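Local atomic coordinates of fructooligosaccharide ABC transporter substrate-binding protein FusA (Streptococcus pneumoniae, PDB entry 5G5Y), a protein that captures short- and long-chain fructooligosaccharides, preferring tetrasaccharides and larger, for import as part of the FusABC-MsmK transporter. Residues L5-A10 / P59-N64; D65-D69 / R307-V311; L197-F201 / Y227-F233. All coordinates share one frame; numbering follows the deposited sequence.

Contact 1. Residues L5-A10 / P59-N64; sequences LKFMTA and PDAIHN
Thr9 OG1 and the imidazole of His63 both stand anti to their own backbone N (chi1 -168° and 173°), which lays the two side chains alongside each other, pointing the same way. Their backbones are neighbouring parallel strands, 3-10 and 61-63, in the mixed sheet of one lobe of this solute-binding protein; two beta-alpha-beta crossovers, through helix 23-32, strand 34-41 and helix 45-55, separate them along the chain. Thr9 OG1 meets His63 ND1 in a hydrogen bond of 2.8 Å in the plane of the ring. This in-plane bond should restrain the rotation of the imidazole, and Trp38 packs edge-to-face with the same ring.

Parallel pairing is evidenced by Met8, which gives and receives in turn: its N donates to Ala61 O (3.1 Å), and its O accepts a nearly straight bond from His63 N (2.7 Å). Beside this ladder Phe7 CD1 rests on Ala61 CB at 3.7 Å, on the sheet face that also carries Thr9 and His63. Met8 occupies the other face, its side chain crossing that of Pro59 at a slant, CB to CG 3.8 Å, and its sulfur lying beside the CG2 branch of Ile62.

Each end of the pairing is closed by a side chain bonding to backbone. Asp60 OD2 accepts from Lys6 N at 2.9 Å with an almost linear N-H, using its anti side, while Asp60 N returns a bond to Lys6 O. At the far end Asn64, whose OD1 is taken by Gly382 N, directs ND2 to Ala10 O at 2.9 Å, from 38° above the carbonyl plane.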
ATOM      1  N   LEU A   5      -9.137 -31.056   7.050  1.00 20.40           N
ATOM      2  CA  LEU A   5      -9.985 -29.868   7.074  1.00 19.93           C
ATOM      3  C   LEU A   5     -10.254 -29.436   5.636  1.00 18.69           C
ATOM      4  O   LEU A   5      -9.420 -29.624   4.750  1.00 19.25           O
ATOM      5  CB  LEU A   5      -9.277 -28.738   7.809  1.00 19.48           C
ATOM      6  CG  LEU A   5      -9.006 -28.882   9.300  1.00 18.52           C
ATOM      7  CD1 LEU A   5      -8.039 -27.816   9.754  1.00 19.00           C
ATOM      8  CD2 LEU A   5     -10.315 -28.836  10.089  1.00 18.09           C
ATOM      9  N   LYS A   6     -11.393 -28.821   5.415  1.00 19.49           N
ATOM     10  CA  LYS A   6     -11.742 -28.305   4.077  1.00 21.21           C
ATOM     11  C   LYS A   6     -11.621 -26.784   4.081  1.00 18.14           C
ATOM     12  O   LYS A   6     -12.347 -26.123   4.811  1.00 16.98           O
ATOM     13  CB  LYS A   6     -13.180 -28.637   3.685  1.00 23.96           C
ATOM     14  CG  LYS A   6     -13.427 -30.106   3.432  1.00 30.03           C
ATOM     15  CD  LYS A   6     -14.906 -30.405   3.153  1.00 32.55           C
ATOM     16  CE  LYS A   6     -15.484 -29.681   1.929  1.00 34.40           C
ATOM     17  NZ  LYS A   6     -14.767 -29.932   0.638  1.00 35.69           N
ATOM     18  N   PHE A   7     -10.731 -26.263   3.249  1.00 16.50           N
ATOM     19  CA  PHE A   7     -10.498 -24.825   3.137  1.00 15.48           C
ATOM     20  C   PHE A   7     -10.827 -24.369   1.720  1.00 15.98           C
ATOM     21  O   PHE A   7     -10.333 -24.957   0.757  1.00 16.21           O
ATOM     22  CB  PHE A   7      -9.020 -24.466   3.379  1.00 14.88           C
ATOM     23  CG  PHE A   7      -8.540 -24.619   4.807  1.00 15.34           C
ATOM     24  CD1 PHE A   7      -9.408 -24.785   5.880  1.00 15.98           C
ATOM     25  CD2 PHE A   7      -7.181 -24.469   5.087  1.00 15.36           C
ATOM     26  CE1 PHE A   7      -8.929 -24.892   7.183  1.00 14.87           C
ATOM     27  CE2 PHE A   7      -6.706 -24.592   6.380  1.00 15.86           C
ATOM     28  CZ  PHE A   7      -7.587 -24.787   7.434  1.00 14.82           C
ATOM     29  N   MET A   8     -11.584 -23.274   1.608  1.00 15.98           N
ATOM     30  CA  MET A   8     -11.674 -22.526   0.339  1.00 16.00           C
ATOM     31  C   MET A   8     -10.458 -21.614   0.276  1.00 16.94           C
ATOM     32  O   MET A   8     -10.022 -21.078   1.316  1.00 18.83           O
ATOM     33  CB  MET A   8     -12.939 -21.703   0.290  1.00 16.63           C
ATOM     34  CG  MET A   8     -13.192 -20.966  -1.036  1.00 17.72           C
ATOM     35  SD  MET A   8     -14.409 -19.661  -0.855  1.00 19.32           S
ATOM     36  CE  MET A   8     -15.811 -20.494  -0.183  1.00 19.74           C
ATOM     37  N   THR A   9      -9.881 -21.447  -0.907  1.00 16.29           N
ATOM     38  CA  THR A   9      -8.742 -20.560  -1.071  1.00 17.13           C
ATOM     39  C   THR A   9      -8.759 -19.829  -2.409  1.00 17.58           C
ATOM     40  O   THR A   9      -9.515 -20.187  -3.305  1.00 16.25           O
ATOM     41  CB  THR A   9      -7.405 -21.320  -0.858  1.00 17.75           C
ATOM     42  OG1 THR A   9      -6.321 -20.390  -0.737  1.00 19.50           O
ATOM     43  CG2 THR A   9      -7.107 -22.317  -1.973  1.00 19.25           C
ATOM     44  N   ALA A  10      -7.918 -18.812  -2.486  1.00 17.17           N
ATOM     45  CA  ALA A  10      -7.679 -18.048  -3.678  1.00 18.56           C
ATOM     46  C   ALA A  10      -6.198 -18.212  -4.048  1.00 19.21           C
ATOM     47  O   ALA A  10      -5.290 -18.115  -3.202  1.00 19.75           O
ATOM     48  CB  ALA A  10      -7.993 -16.580  -3.423  1.00 18.69           C
ATOM     49  N   PRO A  59     -17.042 -24.104   3.627  1.00 21.27           N
ATOM     50  CA  PRO A  59     -15.891 -24.891   4.036  1.00 20.72           C
ATOM     51  C   PRO A  59     -15.690 -24.739   5.549  1.00 19.09           C
ATOM     52  O   PRO A  59     -16.446 -24.027   6.187  1.00 19.57           O
ATOM     53  CB  PRO A  59     -14.754 -24.213   3.264  1.00 20.07           C
ATOM     54  CG  PRO A  59     -15.126 -22.790   3.256  1.00 19.90           C
ATOM     55  CD  PRO A  59     -16.634 -22.790   3.094  1.00 20.89           C
ATOM     56  N   ASP A  60     -14.653 -25.356   6.095  1.00 20.42           N
ATOM     57  CA  ASP A  60     -14.299 -25.157   7.526  1.00 18.67           C
ATOM     58  C   ASP A  60     -13.713 -23.750   7.759  1.00 17.55           C
ATOM     59  O   ASP A  60     -13.850 -23.183   8.851  1.00 15.41           O
ATOM     60  CB  ASP A  60     -13.315 -26.216   7.974  1.00 19.37           C
ATOM     61  CG  ASP A  60     -13.925 -27.584   8.041  1.00 22.01           C
ATOM     62  OD1 ASP A  60     -15.046 -27.671   8.598  1.00 23.83           O
ATOM     63  OD2 ASP A  60     -13.281 -28.559   7.553  1.00 20.99           O
ATOM     64  N   ALA A  61     -13.074 -23.200   6.719  1.00 16.57           N
ATOM     65  CA  ALA A  61     -12.440 -21.869   6.754  1.00 15.90           C
ATOM     66  C   ALA A  61     -12.241 -21.355   5.347  1.00 16.33           C
ATOM     67  O   ALA A  61     -12.217 -22.143   4.395  1.00 15.81           O
ATOM     68  CB  ALA A  61     -11.102 -21.937   7.446  1.00 16.40           C
ATOM     69  N   ILE A  62     -12.117 -20.025   5.206  1.00 15.57           N
ATOM     70  CA  ILE A  62     -11.836 -19.401   3.912  1.00 15.64           C
ATOM     71  C   ILE A  62     -10.433 -18.804   4.080  1.00 15.68           C
ATOM     72  O   ILE A  62     -10.239 -17.914   4.908  1.00 15.92           O
ATOM     73  CB  ILE A  62     -12.872 -18.324   3.573  1.00 17.45           C
ATOM     74  CG1 ILE A  62     -14.284 -18.925   3.547  1.00 17.98           C
ATOM     75  CG2 ILE A  62     -12.534 -17.644   2.241  1.00 17.82           C
ATOM     76  CD1 ILE A  62     -15.391 -17.880   3.403  1.00 19.66           C
ATOM     77  N   HIS A  63      -9.487 -19.332   3.309  1.00 15.13           N
ATOM     78  CA  HIS A  63      -8.063 -19.025   3.355  1.00 15.38           C
ATOM     79  C   HIS A  63      -7.718 -18.047   2.238  1.00 15.97           C
ATOM     80  O   HIS A  63      -8.199 -18.180   1.116  1.00 15.93           O
ATOM     81  CB  HIS A  63      -7.318 -20.327   3.220  1.00 14.77           C
ATOM     82  CG  HIS A  63      -5.846 -20.219   3.083  1.00 15.01           C
ATOM     83  ND1 HIS A  63      -5.233 -20.088   1.868  1.00 15.35           N
ATOM     84  CD2 HIS A  63      -4.854 -20.323   3.997  1.00 15.11           C
ATOM     85  CE1 HIS A  63      -3.920 -20.071   2.030  1.00 15.53           C
ATOM     86  NE2 HIS A  63      -3.665 -20.232   3.312  1.00 15.53           N
ATOM     87  N   ASN A  64      -6.886 -17.066   2.546  1.00 16.42           N
ATOM     88  CA  ASN A  64      -6.455 -16.060   1.572  1.00 19.60           C
ATOM     89  C   ASN A  64      -7.634 -15.246   1.064  1.00 20.92           C
ATOM     90  O   ASN A  64      -7.722 -14.884  -0.091  1.00 24.48           O
ATOM     91  CB  ASN A  64      -5.645 -16.729   0.435  1.00 18.84           C
ATOM     92  CG  ASN A  64      -4.615 -15.814  -0.184  1.00 20.69           C
ATOM     93  OD1 ASN A  64      -4.056 -14.944   0.489  1.00 19.41           O
ATOM     94  ND2 ASN A  64      -4.309 -16.037  -1.462  1.00 21.56           N
TER

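Contact 2. Residues D65-D69 / R307-V311; sequences DGASD and RDKMV
Asp69 OD2 accepts from Arg307 NH2 at 2.8 Å through its syn lone pair, while Asp69 OD1 takes Arg307 NE at 2.9 Å with a fairly straight N-H (168°). The salt bridge is thus side-on and bidentate, one nitrogen to each oxygen. It is not coplanar, because carboxylate and guanidinium planes are turned 47° apart. Arg307 NH1 is held by the carbonyls of Leu108 and Arg424, so further bonds fix the guanidinium's orientation.

Asp308 points its carboxylate at the loop 65-69. Its OD2 accepts from Ala67 N at 3.2 Å, from above the carboxylate plane, and lies only 2.7 Å from Asp65 OD2. Two acid oxygens this close suggest that one group holds a proton; the other oxygen of Asp65 forms a salt bridge with Arg49. A water bridges the backbones as well, 3.0 Å from both Ala67 O and Asp308 N.

Next along the chain, Lys309 directs its CB away from the loop, and its CD passes 4.0 Å from Gly66 N. Lys309 and Met310 both face Phe119, forming a classic beta bulge where the chain pairs with that residue, beside strand 61-63, and Lys309 belongs to the fructooligosaccharide-binding site.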
ATOM      1  N   ASP A  65      -8.516 -14.919   1.986  1.00 23.46           N
ATOM      2  CA  ASP A  65      -9.838 -14.394   1.694  1.00 27.13           C
ATOM      3  C   ASP A  65      -9.946 -12.946   1.208  1.00 31.30           C
ATOM      4  O   ASP A  65     -10.853 -12.635   0.400  1.00 33.28           O
ATOM      5  CB  ASP A  65     -10.687 -14.502   2.966  1.00 27.56           C
ATOM      6  CG  ASP A  65     -12.175 -14.128   2.732  1.00 30.17           C
ATOM      7  OD1 ASP A  65     -12.686 -14.163   1.551  1.00 29.39           O
ATOM      8  OD2 ASP A  65     -12.819 -13.802   3.747  1.00 25.46           O
ATOM      9  N   GLY A  66      -9.139 -12.054   1.761  1.00 28.89           N
ATOM     10  CA  GLY A  66      -9.215 -10.609   1.404  1.00 29.52           C
ATOM     11  C   GLY A  66     -10.554  -9.843   1.463  1.00 28.52           C
ATOM     12  O   GLY A  66     -10.742  -8.896   0.715  1.00 31.98           O
ATOM     13  N   ALA A  67     -11.469 -10.193   2.352  1.00 25.27           N
ATOM     14  CA  ALA A  67     -12.777  -9.521   2.383  1.00 25.89           C
ATOM     15  C   ALA A  67     -12.715  -8.087   2.913  1.00 27.28           C
ATOM     16  O   ALA A  67     -11.821  -7.765   3.682  1.00 24.40           O
ATOM     17  CB  ALA A  67     -13.719 -10.297   3.241  1.00 26.23           C
ATOM     18  N   SER A  68     -13.687  -7.262   2.519  1.00 24.69           N
ATOM     19  CA  SER A  68     -13.846  -5.913   3.056  1.00 26.25           C
ATOM     20  C   SER A  68     -14.430  -5.940   4.495  1.00 23.58           C
ATOM     21  O   SER A  68     -15.011  -6.946   4.940  1.00 21.85           O
ATOM     22  CB  SER A  68     -14.759  -5.089   2.146  1.00 25.82           C
ATOM     23  OG  SER A  68     -16.107  -5.503   2.325  1.00 26.76           O
ATOM     24  N   ASP A  69     -14.278  -4.825   5.207  1.00 21.67           N
ATOM     25  CA  ASP A  69     -14.842  -4.666   6.546  1.00 22.16           C
ATOM     26  C   ASP A  69     -16.363  -4.832   6.555  1.00 21.82           C
ATOM     27  O   ASP A  69     -16.915  -5.481   7.439  1.00 21.43           O
ATOM     28  CB  ASP A  69     -14.424  -3.331   7.147  1.00 22.84           C
ATOM     29  CG  ASP A  69     -12.940  -3.293   7.481  1.00 25.44           C
ATOM     30  OD1 ASP A  69     -12.278  -4.380   7.501  1.00 25.54           O
ATOM     31  OD2 ASP A  69     -12.413  -2.188   7.717  1.00 25.52           O
ATOM     32  N   ARG A 307      -6.734  -6.907   7.148  1.00 16.92           N
ATOM     33  CA  ARG A 307      -7.416  -7.422   8.308  1.00 16.37           C
ATOM     34  C   ARG A 307      -7.799  -8.905   8.183  1.00 16.38           C
ATOM     35  O   ARG A 307      -7.759  -9.638   9.173  1.00 14.32           O
ATOM     36  CB  ARG A 307      -8.710  -6.626   8.583  1.00 18.16           C
ATOM     37  CG  ARG A 307      -8.974  -6.472  10.056  1.00 18.59           C
ATOM     38  CD  ARG A 307     -10.148  -5.574  10.388  1.00 17.53           C
ATOM     39  NE  ARG A 307     -10.266  -4.373   9.562  1.00 17.56           N
ATOM     40  CZ  ARG A 307      -9.653  -3.208   9.766  1.00 18.06           C
ATOM     41  NH1 ARG A 307      -8.826  -3.032  10.787  1.00 16.74           N
ATOM     42  NH2 ARG A 307      -9.884  -2.196   8.906  1.00 18.62           N
ATOM     43  N   ASP A 308      -8.164  -9.318   6.967  1.00 16.85           N
ATOM     44  CA  ASP A 308      -8.676 -10.653   6.724  1.00 19.24           C
ATOM     45  C   ASP A 308      -7.967 -11.394   5.606  1.00 19.06           C
ATOM     46  O   ASP A 308      -8.168 -11.121   4.415  1.00 22.42           O
ATOM     47  CB  ASP A 308     -10.174 -10.578   6.439  1.00 19.55           C
ATOM     48  CG  ASP A 308     -10.733 -11.866   5.918  1.00 22.09           C
ATOM     49  OD1 ASP A 308     -10.224 -12.985   6.267  1.00 23.59           O
ATOM     50  OD2 ASP A 308     -11.718 -11.751   5.156  1.00 23.76           O
ATOM     51  N   LYS A 309      -7.125 -12.328   5.992  1.00 18.31           N
ATOM     52  CA  LYS A 309      -6.676 -13.359   5.098  1.00 18.33           C
ATOM     53  C   LYS A 309      -7.100 -14.757   5.538  1.00 17.17           C
ATOM     54  O   LYS A 309      -6.621 -15.736   4.967  1.00 18.65           O
ATOM     55  CB  LYS A 309      -5.169 -13.288   4.909  1.00 19.68           C
ATOM     56  CG  LYS A 309      -4.687 -12.123   4.101  1.00 21.03           C
ATOM     57  CD  LYS A 309      -5.201 -12.047   2.677  1.00 23.83           C
ATOM     58  CE  LYS A 309      -4.687 -10.777   2.036  1.00 28.78           C
ATOM     59  NZ  LYS A 309      -4.712 -10.902   0.571  1.00 34.17           N
ATOM     60  N   MET A 310      -7.957 -14.858   6.549  1.00 15.61           N
ATOM     61  CA  MET A 310      -8.585 -16.135   6.924  1.00 15.11           C
ATOM     62  C   MET A 310      -9.701 -15.883   7.882  1.00 14.04           C
ATOM     63  O   MET A 310      -9.523 -15.124   8.813  1.00 14.57           O
ATOM     64  CB  MET A 310      -7.611 -17.074   7.605  1.00 16.39           C
ATOM     65  CG  MET A 310      -8.104 -18.506   7.731  1.00 17.48           C
ATOM     66  SD  MET A 310      -6.798 -19.622   7.247  1.00 20.31           S
ATOM     67  CE  MET A 310      -7.546 -21.238   7.571  1.00 19.58           C
ATOM     68  N   VAL A 311     -10.860 -16.499   7.634  1.00 14.07           N
ATOM     69  CA  VAL A 311     -11.982 -16.530   8.558  1.00 14.52           C
ATOM     70  C   VAL A 311     -12.378 -17.999   8.826  1.00 14.82           C
ATOM     71  O   VAL A 311     -12.109 -18.883   8.027  1.00 13.97           O
ATOM     72  CB  VAL A 311     -13.200 -15.771   8.042  1.00 14.64           C
ATOM     73  CG1 VAL A 311     -12.928 -14.275   7.924  1.00 14.63           C
ATOM     74  CG2 VAL A 311     -13.691 -16.305   6.702  1.00 14.42           C
TER
HETATM   75  O   HOH W   1      -8.907  -7.874   4.466  1.00 27.97           O

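Contact 3. Residues L197-F201 / Y227-F233; sequences LFAAF and YKEGVKF
A 3-10 turn, 197-201, docks against helix 225-239 through an aromatic cluster built round a glycine, in the lobe that carries the second calcium site. Gly230 brings its backbone close to two phenyl rings: its CA stands 3.8 Å from the centroid of the Phe198 ring, only 6° off the normal, and 4.2 Å from that of the Phe201 ring. Both are CH-pi contacts over a ring face. The approach depends on the missing side chain, since a CB would point at the turn and clash with Phe198 CG.

Phe198 then turns its edge to the face of Tyr227 in a T-shaped pair, centroids 5.0 Å apart and planes at 72°. Tyr227 has its CG anti to the backbone N (chi1 -179°), and although its CB starts away from the turn, the ring comes back to meet Phe198. Val231 CG2 closes on Phe198 CZ at 3.6 Å. Tyr227 and Val231 also touch Arg450 of helix 429-455.

One helical turn beyond Glu229, Phe233 engages Phe201. The two side chains run roughly perpendicular to each other with their rings oblique, and Phe201 CZ touches Phe233 CB at 3.4 Å.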
ATOM      1  N   LEU A 197       4.340  16.881  -3.875  1.00 15.01           N
ATOM      2  CA  LEU A 197       4.967  18.214  -3.838  1.00 16.20           C
ATOM      3  C   LEU A 197       4.209  19.202  -2.948  1.00 15.94           C
ATOM      4  O   LEU A 197       4.766  20.237  -2.587  1.00 16.46           O
ATOM      5  CB  LEU A 197       5.085  18.828  -5.242  1.00 17.18           C
ATOM      6  CG  LEU A 197       6.108  18.164  -6.189  1.00 19.36           C
ATOM      7  CD1 LEU A 197       6.202  18.946  -7.495  1.00 21.11           C
ATOM      8  CD2 LEU A 197       7.493  18.031  -5.560  1.00 19.34           C
ATOM      9  N   PHE A 198       2.954  18.919  -2.610  1.00 14.26           N
ATOM     10  CA  PHE A 198       2.157  19.881  -1.825  1.00 14.95           C
ATOM     11  C   PHE A 198       2.759  20.208  -0.465  1.00 13.82           C
ATOM     12  O   PHE A 198       2.550  21.323   0.041  1.00 13.32           O
ATOM     13  CB  PHE A 198       0.698  19.409  -1.678  1.00 14.92           C
ATOM     14  CG  PHE A 198      -0.168  19.775  -2.870  1.00 16.85           C
ATOM     15  CD1 PHE A 198       0.357  19.815  -4.180  1.00 18.38           C
ATOM     16  CD2 PHE A 198      -1.503  20.107  -2.690  1.00 19.46           C
ATOM     17  CE1 PHE A 198      -0.450  20.163  -5.267  1.00 18.57           C
ATOM     18  CE2 PHE A 198      -2.312  20.454  -3.767  1.00 19.56           C
ATOM     19  CZ  PHE A 198      -1.786  20.480  -5.060  1.00 19.68           C
ATOM     20  N   ALA A 199       3.468  19.243   0.114  1.00 13.18           N
ATOM     21  CA  ALA A 199       4.099  19.382   1.417  1.00 12.79           C
ATOM     22  C   ALA A 199       5.190  20.465   1.451  1.00 13.64           C
ATOM     23  O   ALA A 199       5.490  21.009   2.525  1.00 12.77           O
ATOM     24  CB  ALA A 199       4.654  18.037   1.891  1.00 13.50           C
ATOM     25  N   ALA A 200       5.715  20.834   0.283  1.00 14.25           N
ATOM     26  CA  ALA A 200       6.558  22.027   0.195  1.00 15.17           C
ATOM     27  C   ALA A 200       5.872  23.289   0.674  1.00 16.02           C
ATOM     28  O   ALA A 200       6.577  24.229   1.057  1.00 18.26           O
ATOM     29  CB  ALA A 200       7.135  22.206  -1.210  1.00 16.52           C
ATOM     30  N   PHE A 201       4.529  23.294   0.719  1.00 14.71           N
ATOM     31  CA  PHE A 201       3.745  24.460   1.115  1.00 14.54           C
ATOM     32  C   PHE A 201       3.219  24.333   2.512  1.00 14.60           C
ATOM     33  O   PHE A 201       2.414  25.151   2.976  1.00 13.74           O
ATOM     34  CB  PHE A 201       2.636  24.709   0.071  1.00 15.19           C
ATOM     35  CG  PHE A 201       3.199  24.966  -1.295  1.00 15.25           C
ATOM     36  CD1 PHE A 201       3.597  26.247  -1.649  1.00 16.48           C
ATOM     37  CD2 PHE A 201       3.467  23.915  -2.165  1.00 15.53           C
ATOM     38  CE1 PHE A 201       4.214  26.465  -2.882  1.00 17.11           C
ATOM     39  CE2 PHE A 201       4.096  24.123  -3.380  1.00 15.91           C
ATOM     40  CZ  PHE A 201       4.437  25.416  -3.751  1.00 15.87           C
ATOM     41  N   TYR A 227      -2.933  23.737   0.753  1.00 13.24           N
ATOM     42  CA  TYR A 227      -3.311  22.961  -0.396  1.00 13.48           C
ATOM     43  C   TYR A 227      -3.604  23.887  -1.584  1.00 14.36           C
ATOM     44  O   TYR A 227      -3.230  23.578  -2.699  1.00 13.94           O
ATOM     45  CB  TYR A 227      -4.539  22.155  -0.062  1.00 13.36           C
ATOM     46  CG  TYR A 227      -5.079  21.258  -1.121  1.00 13.58           C
ATOM     47  CD1 TYR A 227      -5.978  21.741  -2.041  1.00 14.16           C
ATOM     48  CD2 TYR A 227      -4.762  19.885  -1.156  1.00 14.12           C
ATOM     49  CE1 TYR A 227      -6.553  20.904  -2.976  1.00 13.89           C
ATOM     50  CE2 TYR A 227      -5.311  19.043  -2.133  1.00 14.28           C
ATOM     51  CZ  TYR A 227      -6.212  19.569  -3.026  1.00 14.14           C
ATOM     52  OH  TYR A 227      -6.793  18.763  -3.992  1.00 15.67           O
ATOM     53  N   LYS A 228      -4.300  24.989  -1.311  1.00 14.06           N
ATOM     54  CA  LYS A 228      -4.543  26.034  -2.315  1.00 15.32           C
ATOM     55  C   LYS A 228      -3.211  26.543  -2.900  1.00 16.10           C
ATOM     56  O   LYS A 228      -3.099  26.661  -4.116  1.00 15.12           O
ATOM     57  CB  LYS A 228      -5.403  27.161  -1.737  1.00 17.53           C
ATOM     58  CG  LYS A 228      -5.515  28.366  -2.651  1.00 20.80           C
ATOM     59  CD  LYS A 228      -6.598  29.323  -2.211  1.00 25.87           C
ATOM     60  CE  LYS A 228      -6.130  30.273  -1.153  1.00 31.19           C
ATOM     61  NZ  LYS A 228      -7.067  31.439  -1.124  1.00 38.85           N
ATOM     62  N   GLU A 229      -2.215  26.806  -2.044  1.00 15.34           N
ATOM     63  CA  GLU A 229      -0.898  27.228  -2.517  1.00 16.64           C
ATOM     64  C   GLU A 229      -0.225  26.171  -3.389  1.00 15.98           C
ATOM     65  O   GLU A 229       0.433  26.521  -4.363  1.00 16.49           O
ATOM     66  CB  GLU A 229       0.024  27.686  -1.351  1.00 17.47           C
ATOM     67  CG  GLU A 229      -0.521  28.869  -0.566  1.00 19.73           C
ATOM     68  CD  GLU A 229      -0.771  30.106  -1.434  1.00 23.24           C
ATOM     69  OE1 GLU A 229       0.109  30.463  -2.247  1.00 24.12           O
ATOM     70  OE2 GLU A 229      -1.870  30.677  -1.342  1.00 26.15           O
ATOM     71  N   GLY A 230      -0.362  24.889  -3.033  1.00 15.00           N
ATOM     72  CA  GLY A 230       0.119  23.801  -3.853  1.00 14.52           C
ATOM     73  C   GLY A 230      -0.520  23.793  -5.218  1.00 14.75           C
ATOM     74  O   GLY A 230       0.143  23.642  -6.242  1.00 14.45           O
ATOM     75  N   VAL A 231      -1.830  23.942  -5.240  1.00 14.51           N
ATOM     76  CA  VAL A 231      -2.554  23.968  -6.496  1.00 15.04           C
ATOM     77  C   VAL A 231      -2.090  25.162  -7.343  1.00 15.67           C
ATOM     78  O   VAL A 231      -1.859  25.005  -8.544  1.00 15.81           O
ATOM     79  CB  VAL A 231      -4.094  23.979  -6.296  1.00 14.81           C
ATOM     80  CG1 VAL A 231      -4.788  24.080  -7.649  1.00 15.48           C
ATOM     81  CG2 VAL A 231      -4.559  22.727  -5.596  1.00 15.18           C
ATOM     82  N   LYS A 232      -1.909  26.311  -6.710  1.00 15.70           N
ATOM     83  CA  LYS A 232      -1.476  27.521  -7.411  1.00 16.84           C
ATOM     84  C   LYS A 232      -0.082  27.299  -8.003  1.00 16.96           C
ATOM     85  O   LYS A 232       0.205  27.789  -9.085  1.00 15.55           O
ATOM     86  CB  LYS A 232      -1.490  28.722  -6.499  1.00 17.22           C
ATOM     87  CG  LYS A 232      -2.912  29.144  -6.183  1.00 18.74           C
ATOM     88  CD  LYS A 232      -2.939  30.281  -5.193  1.00 23.07           C
ATOM     89  CE  LYS A 232      -2.532  31.569  -5.872  1.00 27.18           C
ATOM     90  NZ  LYS A 232      -3.118  32.738  -5.165  1.00 32.92           N
ATOM     91  N   PHE A 233       0.732  26.488  -7.333  1.00 16.38           N
ATOM     92  CA  PHE A 233       2.072  26.159  -7.866  1.00 17.48           C
ATOM     93  C   PHE A 233       1.980  25.304  -9.137  1.00 18.35           C
ATOM     94  O   PHE A 233       2.610  25.617 -10.156  1.00 19.41           O
ATOM     95  CB  PHE A 233       2.944  25.452  -6.798  1.00 17.68           C
ATOM     96  CG  PHE A 233       4.270  24.995  -7.323  1.00 17.93           C
ATOM     97  CD1 PHE A 233       5.293  25.925  -7.561  1.00 18.22           C
ATOM     98  CD2 PHE A 233       4.517  23.655  -7.569  1.00 18.70           C
ATOM     99  CE1 PHE A 233       6.511  25.517  -8.080  1.00 18.31           C
ATOM    100  CE2 PHE A 233       5.766  23.241  -8.077  1.00 19.11           C
ATOM    101  CZ  PHE A 233       6.756  24.168  -8.312  1.00 19.17           C
TER

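How the contacts relate
Contacts 1 and 2 form one continuous unit, with centres 12 Å apart. Strand 61-63 lies between 3-10 and the antiparallel strand 310-312, and probable hydrogen bonds from Asn64 N to Lys309 O (2.8 Å) and from Ile62 N to Val311 O (3.0 Å) tie 61-64 to 309-311; Phe7 CZ also packs on Met310 CE at 3.6 Å. Substrate-binding Lys309 sits at this junction, its side chain about 4 Å from that of Asn64 and about 9 Å from those of Glu379 and Arg375. Contact 3 lies across the chain's centre, nearest atoms about 24 Å from contact 2 and 33 Å from contact 1, with Tyr227's side chain about 8 Å from a calcium ion.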